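Local coordinates for protein putative hyaluronoglucosaminidase (Clostridium perfringens, PDB 6PWI) that probably cleaves terminal N-acetylhexosamine residues from glycans, as a secreted family 84 glycoside hydrolase of which this chain holds the N-terminal, catalytic and following helical parts, at residues Glu35-Pro40 with Trp455-Lys460; His256-Asp261 with Asn305-Leu310; Met263-Gly266 with Ser270-Ala273. All blocks are in the same frame, centred on the assembly; numbering follows the deposited sequence.

Contact 1: residues Glu35-Pro40 with Trp455-Lys460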
loop_
_atom_site.group_PDB
_atom_site.type_symbol
_atom_site.label_atom_id
_atom_site.label_comp_id
_atom_site.label_asym_id
_atom_site.label_seq_id
_atom_site.Cartn_x
_atom_site.Cartn_y
_atom_site.Cartn_z
ATOM N N GLU A 35 -10.621 6.133 -15.859
ATOM C CA GLU A 35 -9.666 5.294 -15.152
ATOM C C GLU A 35 -9.987 5.339 -13.659
ATOM O O GLU A 35 -9.884 6.389 -13.026
ATOM C CB GLU A 35 -8.237 5.748 -15.452
ATOM C CG GLU A 35 -7.185 5.060 -14.607
ATOM C CD GLU A 35 -5.765 5.469 -14.956
ATOM O OE1 GLU A 35 -5.323 5.159 -16.083
ATOM O OE2 GLU A 35 -5.107 6.112 -14.109
ATOM N N ILE A 36 -10.393 4.184 -13.122
ATOM C CA ILE A 36 -10.729 4.047 -11.715
ATOM C C ILE A 36 -9.892 2.923 -11.110
ATOM O O ILE A 36 -9.905 1.799 -11.610
ATOM C CB ILE A 36 -12.235 3.783 -11.547
ATOM C CG1 ILE A 36 -13.067 4.939 -12.102
ATOM C CG2 ILE A 36 -12.572 3.502 -10.093
ATOM C CD1 ILE A 36 -14.503 4.568 -12.377
ATOM N N TYR A 37 -9.177 3.246 -10.023
ATOM C CA TYR A 37 -8.435 2.264 -9.249
ATOM C C TYR A 37 -8.928 2.286 -7.807
ATOM O O TYR A 37 -9.150 3.359 -7.251
ATOM C CB TYR A 37 -6.932 2.550 -9.303
ATOM C CG TYR A 37 -6.244 2.032 -10.537
ATOM C CD1 TYR A 37 -5.864 0.702 -10.627
ATOM C CD2 TYR A 37 -5.990 2.862 -11.621
ATOM C CE1 TYR A 37 -5.242 0.211 -11.764
ATOM C CE2 TYR A 37 -5.372 2.386 -12.769
ATOM C CZ TYR A 37 -4.996 1.054 -12.837
ATOM O OH TYR A 37 -4.377 0.555 -13.949
ATOM N N PRO A 38 -9.092 1.122 -7.137
ATOM C CA PRO A 38 -8.862 -0.187 -7.752
ATOM C C PRO A 38 -9.866 -0.440 -8.872
ATOM O O PRO A 38 -10.895 0.224 -8.927
ATOM C CB PRO A 38 -9.124 -1.167 -6.598
ATOM C CG PRO A 38 -8.903 -0.332 -5.356
ATOM C CD PRO A 38 -9.476 1.021 -5.721
ATOM N N ILE A 39 -9.544 -1.395 -9.755
ATOM C CA ILE A 39 -10.378 -1.716 -10.902
ATOM C C ILE A 39 -11.729 -2.215 -10.396
ATOM O O ILE A 39 -11.796 -3.235 -9.711
ATOM C CB ILE A 39 -9.704 -2.762 -11.815
ATOM C CG1 ILE A 39 -8.319 -2.312 -12.299
ATOM C CG2 ILE A 39 -10.624 -3.125 -12.974
ATOM C CD1 ILE A 39 -8.339 -1.142 -13.259
ATOM N N PRO A 40 -12.846 -1.530 -10.732
ATOM C CA PRO A 40 -14.159 -1.925 -10.227
ATOM C C PRO A 40 -14.490 -3.320 -10.745
ATOM O O PRO A 40 -14.066 -3.702 -11.834
ATOM C CB PRO A 40 -15.101 -0.877 -10.833
ATOM C CG PRO A 40 -14.193 0.290 -11.126
ATOM C CD PRO A 40 -12.915 -0.356 -11.613
ATOM N N TRP A 455 1.050 -0.691 -11.881
ATOM C CA TRP A 455 2.297 -0.071 -11.480
ATOM C C TRP A 455 2.498 1.245 -12.232
ATOM O O TRP A 455 2.755 2.282 -11.628
ATOM C CB TRP A 455 3.438 -1.059 -11.707
ATOM C CG TRP A 455 4.791 -0.567 -11.300
ATOM C CD1 TRP A 455 5.164 -0.037 -10.097
ATOM C CD2 TRP A 455 5.979 -0.595 -12.108
ATOM N NE1 TRP A 455 6.496 0.274 -10.101
ATOM C CE2 TRP A 455 7.023 -0.056 -11.321
ATOM C CE3 TRP A 455 6.256 -1.022 -13.414
ATOM C CZ2 TRP A 455 8.326 0.061 -11.807
ATOM C CZ3 TRP A 455 7.543 -0.904 -13.893
ATOM C CH2 TRP A 455 8.560 -0.371 -13.097
ATOM N N LYS A 456 2.344 1.201 -13.557
ATOM C CA LYS A 456 2.575 2.371 -14.389
ATOM C C LYS A 456 1.548 3.462 -14.069
ATOM O O LYS A 456 1.886 4.646 -14.006
ATOM C CB LYS A 456 2.550 1.968 -15.868
ATOM C CG LYS A 456 3.014 3.043 -16.837
ATOM C CD LYS A 456 2.632 2.787 -18.275
ATOM C CE LYS A 456 3.053 3.924 -19.185
ATOM N NZ LYS A 456 2.441 3.807 -20.531
ATOM N N ASP A 457 0.289 3.060 -13.859
ATOM C CA ASP A 457 -0.783 4.029 -13.699
ATOM C C ASP A 457 -0.663 4.740 -12.356
ATOM O O ASP A 457 -1.154 5.855 -12.209
ATOM C CB ASP A 457 -2.165 3.407 -13.911
ATOM C CG ASP A 457 -2.436 3.010 -15.353
ATOM O OD1 ASP A 457 -1.744 3.541 -16.252
ATOM O OD2 ASP A 457 -3.326 2.159 -15.566
ATOM N N SER A 458 0.008 4.098 -11.397
ATOM C CA SER A 458 0.076 4.597 -10.036
ATOM C C SER A 458 0.828 5.925 -9.953
ATOM O O SER A 458 0.459 6.786 -9.154
ATOM C CB SER A 458 0.665 3.566 -9.111
ATOM O OG SER A 458 2.046 3.372 -9.367
ATOM N N PHE A 459 1.865 6.104 -10.779
ATOM C CA PHE A 459 2.761 7.237 -10.589
ATOM C C PHE A 459 2.027 8.575 -10.680
ATOM O O PHE A 459 2.363 9.505 -9.951
ATOM C CB PHE A 459 4.052 7.087 -11.405
ATOM C CG PHE A 459 4.884 5.936 -10.902
ATOM C CD1 PHE A 459 5.715 6.080 -9.796
ATOM C CD2 PHE A 459 4.753 4.679 -11.479
ATOM C CE1 PHE A 459 6.419 4.995 -9.297
ATOM C CE2 PHE A 459 5.464 3.598 -10.983
ATOM C CZ PHE A 459 6.290 3.759 -9.893
ATOM N N LYS A 460 1.006 8.667 -11.538
ATOM C CA LYS A 460 0.299 9.931 -11.691
ATOM C C LYS A 460 -0.451 10.285 -10.404
ATOM O O LYS A 460 -0.631 11.463 -10.100
ATOM C CB LYS A 460 -0.604 9.942 -12.930
ATOM C CG LYS A 460 -1.889 9.132 -12.826
ATOM C CD LYS A 460 -2.727 9.144 -14.091
ATOM C CE LYS A 460 -2.292 8.107 -15.101
ATOM N NZ LYS A 460 -2.740 6.761 -14.683
#
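Tyr-37 and Glu-35 meet the helix through an acidic and a basic side chain about one turn apart, Asp-457 and Lys-460. The phenol of Tyr-37 donates from OH to OD2 of Asp-457 at 2.5 Å, using the anti lone pair of that oxygen, on the side away from OD1. OD2 lies at the ring edge, near the ring plane, while the carboxylate is turned 62° from it. Crossing the tyrosine at about a right angle, Asp-457 brings its CB to 3.6 Å from CE2 of Tyr-37. With CG trans to the backbone N (chi1 172°) and the next torsion extended too, Glu-35 stretches across to the helix, where its OE2 forms a hydrogen-bonded salt bridge with NZ of Lys-460 at 2.5 Å, on the syn lone pair. Lys-460 approaches from the opposite direction: its chain bends at its last two torsions (chi3 84°), curling NZ back to a second bond, to the backbone O of Asp-457 at 3.1 Å, on a lone pair in the carbonyl plane. Glu-35, Asp-457 and Lys-460 thus form a salt-bridge network. Its carboxylates come close, Glu-35 OE1 to Asp-457 OD2 3.6 Å, and Lys-460, with Lys-453 bridging to Asp-457, would be expected to offset their repulsion. Tyr-461 gives Glu-35 OE2 a further hydrogen bond. The contact joins the loop leading into strand 43-46, part of the N-terminal domain related to family 20 domain 2, to helix 451-462 of the catalytic part. Helix 433-444 completes the surroundings, with Phe-437 meeting the Tyr-37 ring and Asp-441 binding the backbone N of Ile-39.

Contact 2: residues His256-Asp261 with Asn305-Leu310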
loop_
_atom_site.group_PDB
_atom_site.type_symbol
_atom_site.label_atom_id
_atom_site.label_comp_id
_atom_site.label_asym_id
_atom_site.label_seq_id
_atom_site.Cartn_x
_atom_site.Cartn_y
_atom_site.Cartn_z
ATOM N N HIS A 256 1.639 -6.360 22.384
ATOM C CA HIS A 256 2.417 -7.573 22.604
ATOM C C HIS A 256 2.321 -7.991 24.069
ATOM O O HIS A 256 3.198 -7.651 24.856
ATOM C CB HIS A 256 3.900 -7.319 22.310
ATOM C CG HIS A 256 4.196 -7.088 20.870
ATOM N ND1 HIS A 256 4.772 -8.059 20.075
ATOM C CD2 HIS A 256 3.993 -6.010 20.078
ATOM C CE1 HIS A 256 4.917 -7.585 18.852
ATOM N NE2 HIS A 256 4.441 -6.330 18.828
ATOM N N PRO A 257 1.267 -8.713 24.506
ATOM C CA PRO A 257 1.139 -9.085 25.916
ATOM C C PRO A 257 1.743 -10.408 26.389
ATOM O O PRO A 257 1.481 -10.822 27.515
ATOM C CB PRO A 257 -0.384 -9.163 26.055
ATOM C CG PRO A 257 -0.835 -9.722 24.727
ATOM C CD PRO A 257 0.104 -9.119 23.704
ATOM N N PHE A 258 2.563 -11.067 25.563
ATOM C CA PHE A 258 3.025 -12.397 25.929
ATOM C C PHE A 258 4.543 -12.438 26.047
ATOM O O PHE A 258 5.144 -13.499 25.887
ATOM C CB PHE A 258 2.541 -13.460 24.938
ATOM C CG PHE A 258 1.051 -13.512 24.714
ATOM C CD1 PHE A 258 0.200 -13.988 25.702
ATOM C CD2 PHE A 258 0.503 -13.100 23.509
ATOM C CE1 PHE A 258 -1.169 -14.038 25.495
ATOM C CE2 PHE A 258 -0.867 -13.154 23.301
ATOM C CZ PHE A 258 -1.701 -13.622 24.294
ATOM N N LEU A 259 5.157 -11.289 26.344
ATOM C CA LEU A 259 6.594 -11.267 26.572
ATOM C C LEU A 259 6.901 -11.902 27.931
ATOM O O LEU A 259 5.989 -12.421 28.583
ATOM C CB LEU A 259 7.102 -9.824 26.469
ATOM C CG LEU A 259 6.860 -9.131 25.127
ATOM C CD1 LEU A 259 7.221 -7.657 25.206
ATOM C CD2 LEU A 259 7.625 -9.807 24.000
ATOM N N LYS A 260 8.187 -11.865 28.330
ATOM C CA LYS A 260 8.686 -12.421 29.584
ATOM C C LYS A 260 7.928 -11.820 30.769
ATOM O O LYS A 260 7.425 -12.556 31.617
ATOM C CB LYS A 260 10.206 -12.245 29.720
ATOM N N ASP A 261 7.823 -10.483 30.806
ATOM C CA ASP A 261 7.159 -9.791 31.901
ATOM C C ASP A 261 5.663 -9.682 31.618
ATOM O O ASP A 261 4.958 -8.959 32.313
ATOM C CB ASP A 261 7.708 -8.372 32.094
ATOM C CG ASP A 261 9.209 -8.230 31.886
ATOM O OD1 ASP A 261 9.967 -9.040 32.478
ATOM O OD2 ASP A 261 9.610 -7.306 31.136
ATOM N N ASN A 305 -2.202 -22.346 24.731
ATOM C CA ASN A 305 -3.480 -22.418 25.421
ATOM C C ASN A 305 -3.805 -21.080 26.068
ATOM O O ASN A 305 -4.952 -20.632 26.040
ATOM C CB ASN A 305 -3.481 -23.519 26.477
ATOM C CG ASN A 305 -3.958 -24.836 25.908
ATOM O OD1 ASN A 305 -4.847 -24.864 25.055
ATOM N ND2 ASN A 305 -3.370 -25.928 26.371
ATOM N N ASN A 306 -2.777 -20.457 26.649
ATOM C CA ASN A 306 -2.935 -19.195 27.347
ATOM C C ASN A 306 -3.355 -18.103 26.364
ATOM O O ASN A 306 -4.236 -17.300 26.672
ATOM C CB ASN A 306 -1.689 -18.868 28.170
ATOM C CG ASN A 306 -1.541 -19.799 29.356
ATOM O OD1 ASN A 306 -2.515 -20.411 29.801
ATOM N ND2 ASN A 306 -0.329 -19.913 29.875
ATOM N N GLN A 307 -2.724 -18.107 25.179
ATOM C CA GLN A 307 -3.005 -17.131 24.142
ATOM C C GLN A 307 -4.483 -17.197 23.768
ATOM O O GLN A 307 -5.125 -16.164 23.606
ATOM C CB GLN A 307 -2.054 -17.325 22.960
ATOM C CG GLN A 307 -0.620 -16.918 23.279
ATOM C CD GLN A 307 0.399 -17.486 22.320
ATOM O OE1 GLN A 307 0.158 -17.605 21.121
ATOM N NE2 GLN A 307 1.564 -17.827 22.844
ATOM N N VAL A 308 -5.026 -18.419 23.690
ATOM C CA VAL A 308 -6.435 -18.628 23.397
ATOM C C VAL A 308 -7.291 -18.077 24.541
ATOM O O VAL A 308 -8.259 -17.353 24.299
ATOM C CB VAL A 308 -6.743 -20.110 23.108
ATOM C CG1 VAL A 308 -8.232 -20.346 22.878
ATOM C CG2 VAL A 308 -5.942 -20.614 21.923
ATOM N N LYS A 309 -6.928 -18.429 25.784
ATOM C CA LYS A 309 -7.626 -17.961 26.973
ATOM C C LYS A 309 -7.839 -16.450 26.880
ATOM O O LYS A 309 -8.971 -15.981 26.987
ATOM C CB LYS A 309 -6.859 -18.386 28.229
ATOM C CG LYS A 309 -7.500 -18.068 29.571
ATOM C CD LYS A 309 -6.860 -18.892 30.686
ATOM C CE LYS A 309 -6.936 -18.276 32.069
ATOM N NZ LYS A 309 -8.333 -17.956 32.455
ATOM N N LEU A 310 -6.755 -15.700 26.631
ATOM C CA LEU A 310 -6.830 -14.250 26.584
ATOM C C LEU A 310 -7.815 -13.800 25.505
ATOM O O LEU A 310 -8.668 -12.946 25.762
ATOM C CB LEU A 310 -5.439 -13.651 26.360
ATOM C CG LEU A 310 -5.423 -12.136 26.141
ATOM C CD1 LEU A 310 -5.906 -11.396 27.380
ATOM C CD2 LEU A 310 -4.043 -11.640 25.739
#
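Phe-258 reaches the helix with its ring lying under the aliphatic part of Gln-307, and the evidence for a CH-pi contact is direct: CG of Gln-307 stands 3.6 Å from the ring centroid of Phe-258, only 10° off the ring normal. The amide beyond it is turned 40° from the ring plane, and its OE1 is held by a hydrogen bond from Tyr-347, which would limit how far the chain can swing. The remaining contacts are apolar. CD2 of Leu-310 approaches the far end of the ring obliquely, 3.4 Å from CZ of Phe-258, and the same methyl lies 3.9 Å from CG of Pro-257. CG of that proline lies over the ring face opposite Gln-307, displaced toward the rim, so the phenyl is sandwiched between its sequence neighbour and the helix. A chi1 of 174° carries the leucine CG out from the helix, and the next torsion turns CD2 onto the ring. All four side chains are buried. This is a loop after barrel strand 250-255 packing against helix 304-321 in an eight-stranded beta/alpha barrel, with the Phe-258 side chain about 6 Å from that of the predicted proton donor Asp-299, to which His-256 is hydrogen-bonded.

Contact 3: residues Met263-Gly266 with Ser270-Ala273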
loop_
_atom_site.group_PDB
_atom_site.type_symbol
_atom_site.label_atom_id
_atom_site.label_comp_id
_atom_site.label_asym_id
_atom_site.label_seq_id
_atom_site.Cartn_x
_atom_site.Cartn_y
_atom_site.Cartn_z
ATOM N N MET A 263 1.553 -10.917 30.423
ATOM C CA MET A 263 0.383 -11.564 30.988
ATOM C C MET A 263 0.788 -12.745 31.870
ATOM O O MET A 263 1.414 -13.695 31.405
ATOM C CB MET A 263 -0.494 -12.071 29.842
ATOM C CG MET A 263 -1.952 -12.121 30.177
ATOM S SD MET A 263 -2.668 -10.478 30.117
ATOM C CE MET A 263 -4.329 -10.869 30.661
ATOM N N ASN A 264 0.384 -12.677 33.143
ATOM C CA ASN A 264 0.738 -13.657 34.162
ATOM C C ASN A 264 -0.383 -14.688 34.305
ATOM O O ASN A 264 -1.484 -14.375 34.761
ATOM C CB ASN A 264 1.074 -12.955 35.480
ATOM C CG ASN A 264 1.656 -13.859 36.546
ATOM O OD1 ASN A 264 1.594 -15.084 36.454
ATOM N ND2 ASN A 264 2.214 -13.252 37.578
ATOM N N PHE A 265 -0.078 -15.934 33.924
ATOM C CA PHE A 265 -1.043 -17.022 33.935
ATOM C C PHE A 265 -0.765 -17.959 35.112
ATOM O O PHE A 265 -1.196 -19.114 35.101
ATOM C CB PHE A 265 -1.021 -17.764 32.594
ATOM C CG PHE A 265 -1.590 -16.998 31.427
ATOM C CD1 PHE A 265 -2.945 -17.062 31.128
ATOM C CD2 PHE A 265 -0.775 -16.212 30.624
ATOM C CE1 PHE A 265 -3.473 -16.363 30.052
ATOM C CE2 PHE A 265 -1.303 -15.510 29.552
ATOM C CZ PHE A 265 -2.650 -15.584 29.268
ATOM N N GLY A 266 -0.054 -17.438 36.126
ATOM C CA GLY A 266 0.284 -18.179 37.332
ATOM C C GLY A 266 -0.954 -18.730 38.038
ATOM O O GLY A 266 -0.994 -19.907 38.393
ATOM N N SER A 270 -3.918 -13.839 39.631
ATOM C CA SER A 270 -2.913 -13.037 38.939
ATOM C C SER A 270 -3.341 -12.709 37.509
ATOM O O SER A 270 -3.044 -11.625 37.003
ATOM C CB SER A 270 -1.549 -13.692 38.968
ATOM O OG SER A 270 -1.469 -14.760 38.034
ATOM N N TYR A 271 -4.021 -13.666 36.863
ATOM C CA TYR A 271 -4.536 -13.478 35.519
ATOM C C TYR A 271 -5.638 -12.419 35.517
ATOM O O TYR A 271 -5.666 -11.572 34.624
ATOM C CB TYR A 271 -5.015 -14.802 34.920
ATOM C CG TYR A 271 -5.787 -14.646 33.636
ATOM C CD1 TYR A 271 -5.142 -14.332 32.446
ATOM C CD2 TYR A 271 -7.168 -14.782 33.616
ATOM C CE1 TYR A 271 -5.851 -14.163 31.267
ATOM C CE2 TYR A 271 -7.892 -14.616 32.445
ATOM C CZ TYR A 271 -7.229 -14.309 31.267
ATOM O OH TYR A 271 -7.936 -14.154 30.111
ATOM N N LYS A 272 -6.537 -12.478 36.512
ATOM C CA LYS A 272 -7.623 -11.512 36.624
ATOM C C LYS A 272 -7.045 -10.105 36.774
ATOM O O LYS A 272 -7.590 -9.149 36.224
ATOM C CB LYS A 272 -8.578 -11.848 37.776
ATOM N N ALA A 273 -5.930 -9.996 37.511
ATOM C CA ALA A 273 -5.282 -8.714 37.746
ATOM C C ALA A 273 -4.757 -8.158 36.423
ATOM O O ALA A 273 -4.910 -6.967 36.142
ATOM C CB ALA A 273 -4.191 -8.855 38.784
#
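Tyr-271 leaves the helix with CB 3.6 Å from the backbone O of Asn-264, an oxygen that also receives a bent CA-H...O contact from Tyr-271 CA at 3.3 Å. This carbonyl lies at the edge of the tyrosine ring. A chi1 of 169° swings the ring away from the backbone N, and it extends alongside that of Phe-265, both pointing the same way. CD1 of Tyr-271 meets CE1 of Phe-265 at 3.6 Å. The ring planes of Phe-265 and Tyr-271 are 26° apart and their centroids 5.2 Å, a pair slid so far that the rings barely overlap. Below the rings the chain turns into helix 268-286 of the barrel domain: OD1 of Asn-264 accepts from the backbone N of Gly-266, two residues on, at 2.9 Å, which makes an Asx turn. OG of Ser-270 is hydrogen-bonded to the backbone N of Ser-267 and comes within 3.3 Å of Asn-264 O. Farther out along the tyrosine, CE1 touches Phe-265 CE1 and also CE of Met-263, 3.7 Å away. That methyl arrives obliquely, the methionine chain being bent at its second torsion (chi2 77°). At the tip, OH is hydrogen-bonded to Asp-313 of helix 304-321, while Lys-309 of the same helix packs against the ring.

From the N terminus, the chain first passes 35-40, whose partner 455-460 lies 415 residues on, so contact 1 closes a loop spanning the rest of the N-terminal domain and all eight barrel strands. Nested inside it, contact 2 closes a far shorter loop, from the end of strand 250-255 to helix 304-321. Contact 3 is nested again within that loop, at the turn into helix 268-286. Contacts 2 and 3 adjoin, with centres 10 Å apart: Met-263 N lies 2.9 Å from Pro-257 O, probably hydrogen-bonded, and Asn-306 packs on Phe-265. Contact 1 sits apart, its centre about 42 Å from that of contact 2, at the junction between domains.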